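Local coordinates for protein lantibiotic dehydratase (PDB 5EHK) that probably dehydrates serine and threonine residues of the NAI-107 precursor peptide in lantibiotic biosynthesis, using glutamate carried by tRNA to activate them, at residues A712-W717 with W744-L749; Y132-R137 with L736-D741; R464-A469 with P675-V680. All coordinates share one frame; numbering follows the deposited sequence.

Interaction 1: residues A712-W717 with W744-L749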
loop_
_atom_site.group_PDB
_atom_site.type_symbol
_atom_site.label_atom_id
_atom_site.label_comp_id
_atom_site.label_asym_id
_atom_site.label_seq_id
_atom_site.Cartn_x
_atom_site.Cartn_y
_atom_site.Cartn_z
ATOM N N ALA A 712 -38.294 -8.559 22.183
ATOM C CA ALA A 712 -38.787 -9.217 20.972
ATOM C C ALA A 712 -37.677 -9.394 19.935
ATOM O O ALA A 712 -37.493 -10.488 19.393
ATOM C CB ALA A 712 -39.964 -8.445 20.374
ATOM N N ALA A 713 -36.952 -8.309 19.661
ATOM C CA ALA A 713 -35.832 -8.346 18.731
ATOM C C ALA A 713 -34.794 -9.367 19.189
ATOM O O ALA A 713 -34.160 -10.033 18.367
ATOM C CB ALA A 713 -35.214 -6.969 18.573
ATOM N N LEU A 714 -34.600 -9.458 20.500
ATOM C CA LEU A 714 -33.696 -10.446 21.079
ATOM C C LEU A 714 -34.124 -11.869 20.761
ATOM O O LEU A 714 -33.341 -12.666 20.244
ATOM C CB LEU A 714 -33.667 -10.321 22.591
ATOM C CG LEU A 714 -32.341 -9.917 23.213
ATOM C CD1 LEU A 714 -32.501 -9.973 24.720
ATOM C CD2 LEU A 714 -31.213 -10.801 22.722
ATOM N N ASP A 715 -35.372 -12.174 21.114
ATOM C CA ASP A 715 -35.977 -13.483 20.898
ATOM C C ASP A 715 -35.990 -13.813 19.417
ATOM O O ASP A 715 -35.803 -14.970 19.015
ATOM C CB ASP A 715 -37.420 -13.455 21.399
ATOM C CG ASP A 715 -37.518 -13.494 22.915
ATOM O OD1 ASP A 715 -36.686 -14.173 23.564
ATOM O OD2 ASP A 715 -38.426 -12.826 23.456
ATOM N N ARG A 716 -36.221 -12.781 18.611
ATOM C CA ARG A 716 -36.187 -12.897 17.159
ATOM C C ARG A 716 -34.779 -13.280 16.712
ATOM O O ARG A 716 -34.604 -14.254 15.982
ATOM C CB ARG A 716 -36.703 -11.601 16.503
ATOM C CG ARG A 716 -36.946 -11.663 15.001
ATOM C CD ARG A 716 -38.011 -10.643 14.574
ATOM N NE ARG A 716 -37.690 -9.266 14.961
ATOM C CZ ARG A 716 -38.332 -8.576 15.907
ATOM N NH1 ARG A 716 -39.336 -9.122 16.583
ATOM N NH2 ARG A 716 -37.968 -7.333 16.185
ATOM N N TRP A 717 -33.787 -12.506 17.156
ATOM C CA TRP A 717 -32.377 -12.808 16.909
ATOM C C TRP A 717 -31.980 -14.156 17.493
ATOM O O TRP A 717 -31.306 -14.946 16.841
ATOM C CB TRP A 717 -31.474 -11.719 17.486
ATOM C CG TRP A 717 -29.981 -12.034 17.402
ATOM C CD1 TRP A 717 -29.192 -11.989 16.285
ATOM C CD2 TRP A 717 -29.113 -12.407 18.487
ATOM N NE1 TRP A 717 -27.895 -12.322 16.606
ATOM C CE2 TRP A 717 -27.820 -12.580 17.948
ATOM C CE3 TRP A 717 -29.304 -12.610 19.857
ATOM C CZ2 TRP A 717 -26.729 -12.945 18.732
ATOM C CZ3 TRP A 717 -28.225 -12.974 20.632
ATOM C CH2 TRP A 717 -26.950 -13.136 20.069
ATOM N N TRP A 744 -32.690 -8.853 34.079
ATOM C CA TRP A 744 -31.568 -7.941 34.309
ATOM C C TRP A 744 -30.417 -8.129 33.304
ATOM O O TRP A 744 -29.879 -7.149 32.783
ATOM C CB TRP A 744 -30.993 -8.080 35.720
ATOM C CG TRP A 744 -31.682 -7.333 36.819
ATOM C CD1 TRP A 744 -32.199 -7.861 37.965
ATOM C CD2 TRP A 744 -31.902 -5.918 36.894
ATOM N NE1 TRP A 744 -32.716 -6.863 38.754
ATOM C CE2 TRP A 744 -32.558 -5.663 38.115
ATOM C CE3 TRP A 744 -31.604 -4.844 36.049
ATOM C CZ2 TRP A 744 -32.927 -4.380 38.512
ATOM C CZ3 TRP A 744 -31.970 -3.575 36.444
ATOM C CH2 TRP A 744 -32.627 -3.352 37.667
ATOM N N HIS A 745 -30.032 -9.380 33.050
ATOM C CA HIS A 745 -28.992 -9.665 32.067
ATOM C C HIS A 745 -29.425 -9.204 30.668
ATOM O O HIS A 745 -28.589 -8.787 29.857
ATOM C CB HIS A 745 -28.596 -11.143 32.056
ATOM C CG HIS A 745 -27.924 -11.601 33.316
ATOM N ND1 HIS A 745 -27.233 -12.791 33.401
ATOM C CD2 HIS A 745 -27.874 -11.049 34.554
ATOM C CE1 HIS A 745 -26.761 -12.940 34.626
ATOM N NE2 HIS A 745 -27.139 -11.899 35.349
ATOM N N ARG A 746 -30.723 -9.277 30.382
ATOM C CA ARG A 746 -31.224 -8.856 29.073
ATOM C C ARG A 746 -31.126 -7.341 28.837
ATOM O O ARG A 746 -31.058 -6.892 27.694
ATOM C CB ARG A 746 -32.660 -9.338 28.851
ATOM C CG ARG A 746 -32.757 -10.697 28.181
ATOM C CD ARG A 746 -34.202 -11.083 27.973
ATOM N NE ARG A 746 -34.907 -11.137 29.248
ATOM C CZ ARG A 746 -36.214 -11.350 29.369
ATOM N NH1 ARG A 746 -36.961 -11.519 28.283
ATOM N NH2 ARG A 746 -36.773 -11.388 30.576
ATOM N N VAL A 747 -31.133 -6.557 29.912
ATOM C CA VAL A 747 -30.989 -5.112 29.770
ATOM C C VAL A 747 -29.527 -4.748 29.843
ATOM O O VAL A 747 -29.103 -3.748 29.296
ATOM C CB VAL A 747 -31.777 -4.310 30.835
ATOM C CG1 VAL A 747 -33.149 -4.936 31.086
ATOM C CG2 VAL A 747 -30.981 -4.189 32.130
ATOM N N LEU A 748 -28.753 -5.577 30.526
ATOM C CA LEU A 748 -27.323 -5.367 30.619
ATOM C C LEU A 748 -26.687 -5.537 29.245
ATOM O O LEU A 748 -25.744 -4.819 28.891
ATOM C CB LEU A 748 -26.708 -6.326 31.635
ATOM C CG LEU A 748 -25.244 -6.030 31.967
ATOM C CD1 LEU A 748 -25.105 -4.733 32.744
ATOM C CD2 LEU A 748 -24.656 -7.186 32.748
ATOM N N LEU A 749 -27.212 -6.492 28.480
ATOM C CA LEU A 749 -26.737 -6.751 27.129
ATOM C C LEU A 749 -27.076 -5.579 26.227
ATOM O O LEU A 749 -26.343 -5.285 25.285
ATOM C CB LEU A 749 -27.337 -8.039 26.559
ATOM C CG LEU A 749 -27.036 -8.339 25.082
ATOM C CD1 LEU A 749 -25.625 -8.826 24.919
ATOM C CD2 LEU A 749 -28.012 -9.337 24.473
#
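Leu714 meets two residues of the facing helix, Arg746 and Leu749, which lie three positions, or nearly one turn, apart. Each of its methyl branches has its own partner. CD1 lies against the aliphatic part of the arginine, 3.5 Å from Arg746 CG and also close to CD, whereas Leu714 CD2 comes within 3.9 Å of Leu749 CD2. The helices are nearest at Leu714 and Arg746, whose CA atoms are 8.5 Å apart, and the leucine and the arginine methylenes share the gap between the two backbones. Both of its pairings run obliquely, side chain slanting across side chain. Leu749 reaches the interface with CG anti to the backbone N (chi1 173°), which places the branch beside its own carbonyl carbon and carries CD2 out to the leucine opposite.

Arg746 combines two roles along its length. The chain is extended about CB-CG, with CD anti to CA, and then bends at chi3 (-59°), leaving its methylenes against the leucine while the guanidinium turns to polar partners. NE donates to the carbonyl of Asp742, one turn earlier, and NH1 forms a salt bridge with Asp711 on the other helix. These two contacts probably fix the rotation of the guanidinium. Asp715 adds an opposite charge nearby, with Asp715 OD2 5.2 Å from Arg746 NH1, too far for direct contact. The charged end thus lies at the flank of the apolar packing.

The indole of Trp710 donates through NE1 to the carbonyl of Arg746, tying helices 707-721 and 743-755 together a second time. Between them the chain forms the antiparallel hairpin of strands 726-730 and 735-739; Leu749 also touches Leu738 of that hairpin, while Leu748 faces both Leu738 and helix 119-138.

Interaction 2: residues Y132-R137 with L736-D741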
loop_
_atom_site.group_PDB
_atom_site.type_symbol
_atom_site.label_atom_id
_atom_site.label_comp_id
_atom_site.label_asym_id
_atom_site.label_seq_id
_atom_site.Cartn_x
_atom_site.Cartn_y
_atom_site.Cartn_z
ATOM N N TYR A 132 -20.270 -5.828 38.273
ATOM C CA TYR A 132 -19.360 -6.288 39.322
ATOM C C TYR A 132 -19.802 -7.605 39.996
ATOM O O TYR A 132 -18.967 -8.392 40.445
ATOM C CB TYR A 132 -19.165 -5.189 40.372
ATOM C CG TYR A 132 -18.293 -4.024 39.916
ATOM C CD1 TYR A 132 -17.051 -4.239 39.325
ATOM C CD2 TYR A 132 -18.729 -2.709 40.055
ATOM C CE1 TYR A 132 -16.265 -3.183 38.907
ATOM C CE2 TYR A 132 -17.956 -1.653 39.642
ATOM C CZ TYR A 132 -16.723 -1.893 39.070
ATOM O OH TYR A 132 -15.957 -0.832 38.656
ATOM N N ASP A 133 -21.110 -7.839 40.073
ATOM C CA ASP A 133 -21.636 -9.052 40.687
ATOM C C ASP A 133 -21.299 -10.217 39.762
ATOM O O ASP A 133 -20.558 -11.128 40.138
ATOM C CB ASP A 133 -23.162 -8.922 40.854
ATOM C CG ASP A 133 -23.786 -10.023 41.736
ATOM O OD1 ASP A 133 -23.297 -11.178 41.758
ATOM O OD2 ASP A 133 -24.799 -9.718 42.406
ATOM N N ILE A 134 -21.811 -10.143 38.536
ATOM C CA ILE A 134 -21.539 -11.113 37.492
ATOM C C ILE A 134 -20.057 -11.422 37.400
ATOM O O ILE A 134 -19.670 -12.587 37.274
ATOM C CB ILE A 134 -22.008 -10.579 36.132
ATOM C CG1 ILE A 134 -23.524 -10.420 36.150
ATOM C CG2 ILE A 134 -21.593 -11.511 35.002
ATOM C CD1 ILE A 134 -24.114 -10.043 34.838
ATOM N N ARG A 135 -19.229 -10.381 37.482
ATOM C CA ARG A 135 -17.792 -10.574 37.390
ATOM C C ARG A 135 -17.304 -11.458 38.504
ATOM O O ARG A 135 -16.571 -12.412 38.259
ATOM C CB ARG A 135 -17.021 -9.268 37.467
ATOM C CG ARG A 135 -15.610 -9.425 36.953
ATOM C CD ARG A 135 -14.639 -8.429 37.539
ATOM N NE ARG A 135 -13.438 -8.407 36.716
ATOM C CZ ARG A 135 -13.220 -7.541 35.732
ATOM N NH1 ARG A 135 -14.102 -6.576 35.478
ATOM N NH2 ARG A 135 -12.101 -7.624 35.028
ATOM N N MET A 136 -17.719 -11.128 39.723
ATOM C CA MET A 136 -17.229 -11.789 40.931
ATOM C C MET A 136 -17.555 -13.271 40.937
ATOM O O MET A 136 -16.890 -14.082 41.604
ATOM C CB MET A 136 -17.822 -11.144 42.176
ATOM C CG MET A 136 -17.118 -11.558 43.438
ATOM S SD MET A 136 -17.512 -10.520 44.855
ATOM C CE MET A 136 -16.003 -10.717 45.809
ATOM N N ARG A 137 -18.564 -13.625 40.157
ATOM C CA ARG A 137 -19.057 -14.977 40.172
ATOM C C ARG A 137 -18.744 -15.741 38.878
ATOM O O ARG A 137 -18.898 -16.957 38.809
ATOM C CB ARG A 137 -20.537 -14.976 40.602
ATOM C CG ARG A 137 -20.695 -14.514 42.093
ATOM C CD ARG A 137 -22.106 -14.082 42.531
ATOM N NE ARG A 137 -23.086 -15.163 42.344
ATOM C CZ ARG A 137 -23.379 -16.129 43.223
ATOM N NH1 ARG A 137 -22.782 -16.197 44.414
ATOM N NH2 ARG A 137 -24.284 -17.042 42.890
ATOM N N LEU A 736 -18.176 -11.397 29.313
ATOM C CA LEU A 736 -19.397 -11.177 30.081
ATOM C C LEU A 736 -20.382 -12.348 29.997
ATOM O O LEU A 736 -21.063 -12.536 28.985
ATOM C CB LEU A 736 -20.047 -9.861 29.675
ATOM C CG LEU A 736 -20.782 -9.132 30.796
ATOM C CD1 LEU A 736 -19.929 -9.114 32.052
ATOM C CD2 LEU A 736 -21.159 -7.709 30.368
ATOM N N LEU A 737 -20.425 -13.143 31.069
ATOM C CA LEU A 737 -21.313 -14.302 31.160
ATOM C C LEU A 737 -22.719 -13.816 31.421
ATOM O O LEU A 737 -23.018 -13.297 32.498
ATOM C CB LEU A 737 -20.890 -15.198 32.328
ATOM C CG LEU A 737 -21.032 -16.720 32.205
ATOM C CD1 LEU A 737 -22.139 -17.087 31.240
ATOM C CD2 LEU A 737 -19.726 -17.343 31.767
ATOM N N LEU A 738 -23.590 -14.004 30.440
ATOM C CA LEU A 738 -24.953 -13.500 30.563
ATOM C C LEU A 738 -25.950 -14.637 30.413
ATOM O O LEU A 738 -25.821 -15.478 29.521
ATOM C CB LEU A 738 -25.265 -12.408 29.528
ATOM C CG LEU A 738 -24.463 -11.105 29.488
ATOM C CD1 LEU A 738 -24.898 -10.311 28.271
ATOM C CD2 LEU A 738 -24.599 -10.287 30.774
ATOM N N ASP A 739 -26.928 -14.669 31.310
ATOM C CA ASP A 739 -28.086 -15.525 31.132
ATOM C C ASP A 739 -29.208 -14.730 30.448
ATOM O O ASP A 739 -29.784 -13.818 31.058
ATOM C CB ASP A 739 -28.525 -16.067 32.493
ATOM C CG ASP A 739 -29.447 -17.262 32.375
ATOM O OD1 ASP A 739 -30.399 -17.214 31.564
ATOM O OD2 ASP A 739 -29.191 -18.277 33.060
ATOM N N LEU A 740 -29.546 -15.103 29.208
ATOM C CA LEU A 740 -30.500 -14.311 28.425
ATOM C C LEU A 740 -31.959 -14.590 28.769
ATOM O O LEU A 740 -32.868 -14.025 28.149
ATOM C CB LEU A 740 -30.285 -14.475 26.919
ATOM C CG LEU A 740 -28.971 -13.929 26.362
ATOM C CD1 LEU A 740 -29.004 -13.833 24.835
ATOM C CD2 LEU A 740 -28.619 -12.602 27.012
ATOM N N ASP A 741 -32.175 -15.451 29.760
ATOM C CA ASP A 741 -33.510 -15.690 30.294
ATOM C C ASP A 741 -33.750 -14.620 31.352
ATOM O O ASP A 741 -34.852 -14.086 31.494
ATOM C CB ASP A 741 -33.595 -17.096 30.916
ATOM C CG ASP A 741 -34.967 -17.780 30.708
ATOM O OD1 ASP A 741 -36.018 -17.089 30.709
ATOM O OD2 ASP A 741 -34.980 -19.026 30.549
#
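This is a buried helix-on-strand contact in which Ile134 meets Leu736, Leu737 and Leu738, joining helix 119-138 to a β-hairpin almost 600 residues further along the chain, both within the N-terminal lantibiotic dehydratase family region. The hairpin pairs strands 726-730 and 735-739 in antiparallel fashion, with backbone bonds linking Leu736 to Ala729 and Leu738 to Val727. The helix passes crosswise over its second strand: the short axes approach to 8.5 Å at an angle of 106°.

A single isoleucine makes every contact from the helix. Its CG2 is anti to the backbone N and its CG1 anti to the carbonyl carbon (chi1 -65°), an arrangement that spreads the two branches along the strand. Ile134 CG2 rests 4.1 Å from Leu736 CD1, the side chains crossing near a right angle, and it also lies over the backbone at the carbonyl oxygen of Leu737. The other branch ends with Ile134 CD1 4.1 Å from Leu738 CD2. His745 and Leu748 of helix 743-755 also pack on Ile134.

Beyond the packed leucines the strand gives way to an Asx turn: although Asp741 is poorly ordered, Asp741 N donates to the anti lone pair of Asp739 OD1 at 3.1 Å with an N-H...O angle of 156°, and the same oxygen holds a salt bridge with Arg725 NH1.

Interaction 3: residues R464-A469 with P675-V680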
loop_
_atom_site.group_PDB
_atom_site.type_symbol
_atom_site.label_atom_id
_atom_site.label_comp_id
_atom_site.label_asym_id
_atom_site.label_seq_id
_atom_site.Cartn_x
_atom_site.Cartn_y
_atom_site.Cartn_z
ATOM N N ARG A 464 -15.945 -23.581 2.882
ATOM C CA ARG A 464 -16.674 -24.847 2.843
ATOM C C ARG A 464 -17.069 -25.325 4.237
ATOM O O ARG A 464 -18.199 -25.789 4.463
ATOM C CB ARG A 464 -15.845 -25.929 2.171
ATOM C CG ARG A 464 -15.921 -25.933 0.675
ATOM C CD ARG A 464 -15.364 -27.240 0.156
ATOM N NE ARG A 464 -14.000 -27.421 0.636
ATOM C CZ ARG A 464 -12.924 -26.929 0.026
ATOM N NH1 ARG A 464 -13.051 -26.257 -1.116
ATOM N NH2 ARG A 464 -11.717 -27.129 0.547
ATOM N N LEU A 465 -16.129 -25.208 5.167
ATOM C CA LEU A 465 -16.358 -25.689 6.511
ATOM C C LEU A 465 -17.569 -24.982 7.066
ATOM O O LEU A 465 -18.416 -25.599 7.710
ATOM C CB LEU A 465 -15.143 -25.427 7.405
ATOM C CG LEU A 465 -13.808 -26.129 7.103
ATOM C CD1 LEU A 465 -12.767 -25.694 8.134
ATOM C CD2 LEU A 465 -13.924 -27.664 7.039
ATOM N N VAL A 466 -17.658 -23.690 6.787
ATOM C CA VAL A 466 -18.749 -22.872 7.301
ATOM C C VAL A 466 -20.068 -23.197 6.609
ATOM O O VAL A 466 -21.115 -23.316 7.266
ATOM C CB VAL A 466 -18.422 -21.356 7.206
ATOM C CG1 VAL A 466 -19.618 -20.491 7.606
ATOM C CG2 VAL A 466 -17.208 -21.029 8.051
ATOM N N ALA A 467 -19.998 -23.386 5.294
ATOM C CA ALA A 467 -21.188 -23.626 4.483
ATOM C C ALA A 467 -21.868 -24.931 4.882
ATOM O O ALA A 467 -23.071 -24.947 5.135
ATOM C CB ALA A 467 -20.839 -23.635 2.992
ATOM N N LYS A 468 -21.104 -26.021 4.878
ATOM C CA LYS A 468 -21.589 -27.308 5.364
ATOM C C LYS A 468 -22.204 -27.219 6.770
ATOM O O LYS A 468 -23.362 -27.607 6.977
ATOM C CB LYS A 468 -20.458 -28.337 5.352
ATOM C CG LYS A 468 -20.095 -28.817 3.963
ATOM C CD LYS A 468 -18.956 -29.833 4.026
ATOM C CE LYS A 468 -17.645 -29.188 4.523
ATOM N NZ LYS A 468 -16.500 -30.148 4.651
ATOM N N ALA A 469 -21.457 -26.656 7.713
ATOM C CA ALA A 469 -21.957 -26.494 9.070
ATOM C C ALA A 469 -23.284 -25.753 9.099
ATOM O O ALA A 469 -24.045 -25.906 10.040
ATOM C CB ALA A 469 -20.936 -25.798 9.959
ATOM N N PRO A 675 -22.632 -13.935 10.205
ATOM C CA PRO A 675 -23.411 -13.704 11.431
ATOM C C PRO A 675 -23.155 -14.800 12.447
ATOM O O PRO A 675 -23.196 -14.553 13.655
ATOM C CB PRO A 675 -24.868 -13.771 10.954
ATOM C CG PRO A 675 -24.824 -14.550 9.681
ATOM C CD PRO A 675 -23.492 -14.234 9.046
ATOM N N PHE A 676 -22.897 -16.010 11.959
ATOM C CA PHE A 676 -22.507 -17.086 12.848
ATOM C C PHE A 676 -21.334 -17.826 12.289
ATOM O O PHE A 676 -21.323 -18.167 11.112
ATOM C CB PHE A 676 -23.647 -18.078 13.122
ATOM C CG PHE A 676 -23.207 -19.301 13.885
ATOM C CD1 PHE A 676 -22.949 -19.226 15.256
ATOM C CD2 PHE A 676 -23.032 -20.518 13.234
ATOM C CE1 PHE A 676 -22.521 -20.346 15.965
ATOM C CE2 PHE A 676 -22.618 -21.638 13.933
ATOM C CZ PHE A 676 -22.355 -21.553 15.296
ATOM N N LEU A 677 -20.355 -18.063 13.162
ATOM C CA LEU A 677 -19.201 -18.925 12.898
ATOM C C LEU A 677 -19.150 -20.100 13.877
ATOM O O LEU A 677 -19.164 -19.907 15.100
ATOM C CB LEU A 677 -17.903 -18.125 12.983
ATOM C CG LEU A 677 -17.609 -17.208 11.806
ATOM C CD1 LEU A 677 -16.492 -16.318 12.212
ATOM C CD2 LEU A 677 -17.248 -18.013 10.537
ATOM N N PRO A 678 -19.095 -21.324 13.339
ATOM C CA PRO A 678 -19.075 -22.555 14.139
ATOM C C PRO A 678 -17.815 -22.628 14.983
ATOM O O PRO A 678 -16.790 -22.123 14.522
ATOM C CB PRO A 678 -19.013 -23.655 13.076
ATOM C CG PRO A 678 -18.363 -23.007 11.909
ATOM C CD PRO A 678 -18.830 -21.580 11.915
ATOM N N GLY A 679 -17.896 -23.201 16.188
ATOM C CA GLY A 679 -16.709 -23.560 16.949
ATOM C C GLY A 679 -15.900 -24.576 16.154
ATOM O O GLY A 679 -16.464 -25.358 15.397
ATOM N N VAL A 680 -14.581 -24.564 16.291
ATOM C CA VAL A 680 -13.772 -25.518 15.537
ATOM C C VAL A 680 -13.049 -26.492 16.470
ATOM O O VAL A 680 -12.333 -26.088 17.391
ATOM C CB VAL A 680 -12.848 -24.818 14.495
ATOM C CG1 VAL A 680 -12.750 -23.339 14.785
ATOM C CG2 VAL A 680 -11.478 -25.468 14.418
#
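Val466 and Ala469, on successive turns of helix 460-471, press against Leu677 and Pro678, and all four residues are buried. The valine bears the larger share. With CG1 anti to the backbone N (chi1 174°), CG2 stands anti to the carbonyl carbon and leans between two neighbours, with Val466 CG2 3.9 Å from Leu677 CD2 and 4.2 Å from Pro678 CD. The valine and leucine side chains cross at a slant. Three residues further on, Ala469 CB meets the proline 4.2 Å from Pro678 CB, on another corner of the same ring. The rigid pyrrolidine is therefore touched at two of its atoms by one helical face. The backbones are nearest at Val466 and Pro678, whose CA atoms are 6.9 Å apart.

The arrangement is a helix laid on a β-sheet. Strand 676-682 runs parallel to strand 476-479, which follows the helix in the chain, and antiparallel to strand 685-693. Gly679 shares backbone bonds with Arg475 and Ile477, and Leu677 with Leu691. Proline, which has no backbone N-H to offer, occupies the break between the strand pieces 676-677 and 679-680. Trp668 adds an aromatic cover, touching both Val466 and Leu677.

Away from this centre the fit slackens. Leu465 and Val680 both begin toward the opposite segment, yet their side chains make no contact with it. On the partly exposed flank Arg464 forms a salt bridge with Glu486, and Lys468 packs on Glu720 of the second subunit. Ala467 lies against Pro675 of that subunit, and Pro675 reciprocally on its Ala467.

All three contacts are buried and chiefly apolar, but they differ in their edges. Interactions 1 and 2 are 14 Å apart between centres and share one core: strand 735-739 leads into helix 743-755, Leu748 CD2 lies 3.6 Å from Ile134 CD1, and His745 ND1 probably accepts from Asp739 N at 2.8 Å. Interaction 1 joins two helices and alone carries an arginine across its interface; interaction 2 sets a helix on a strand purely through aliphatic groups and backbone. Interaction 3, also helix on strand, stands about 24 Å from interaction 1 between centres, without touching it, and is the one whose segments border the second subunit.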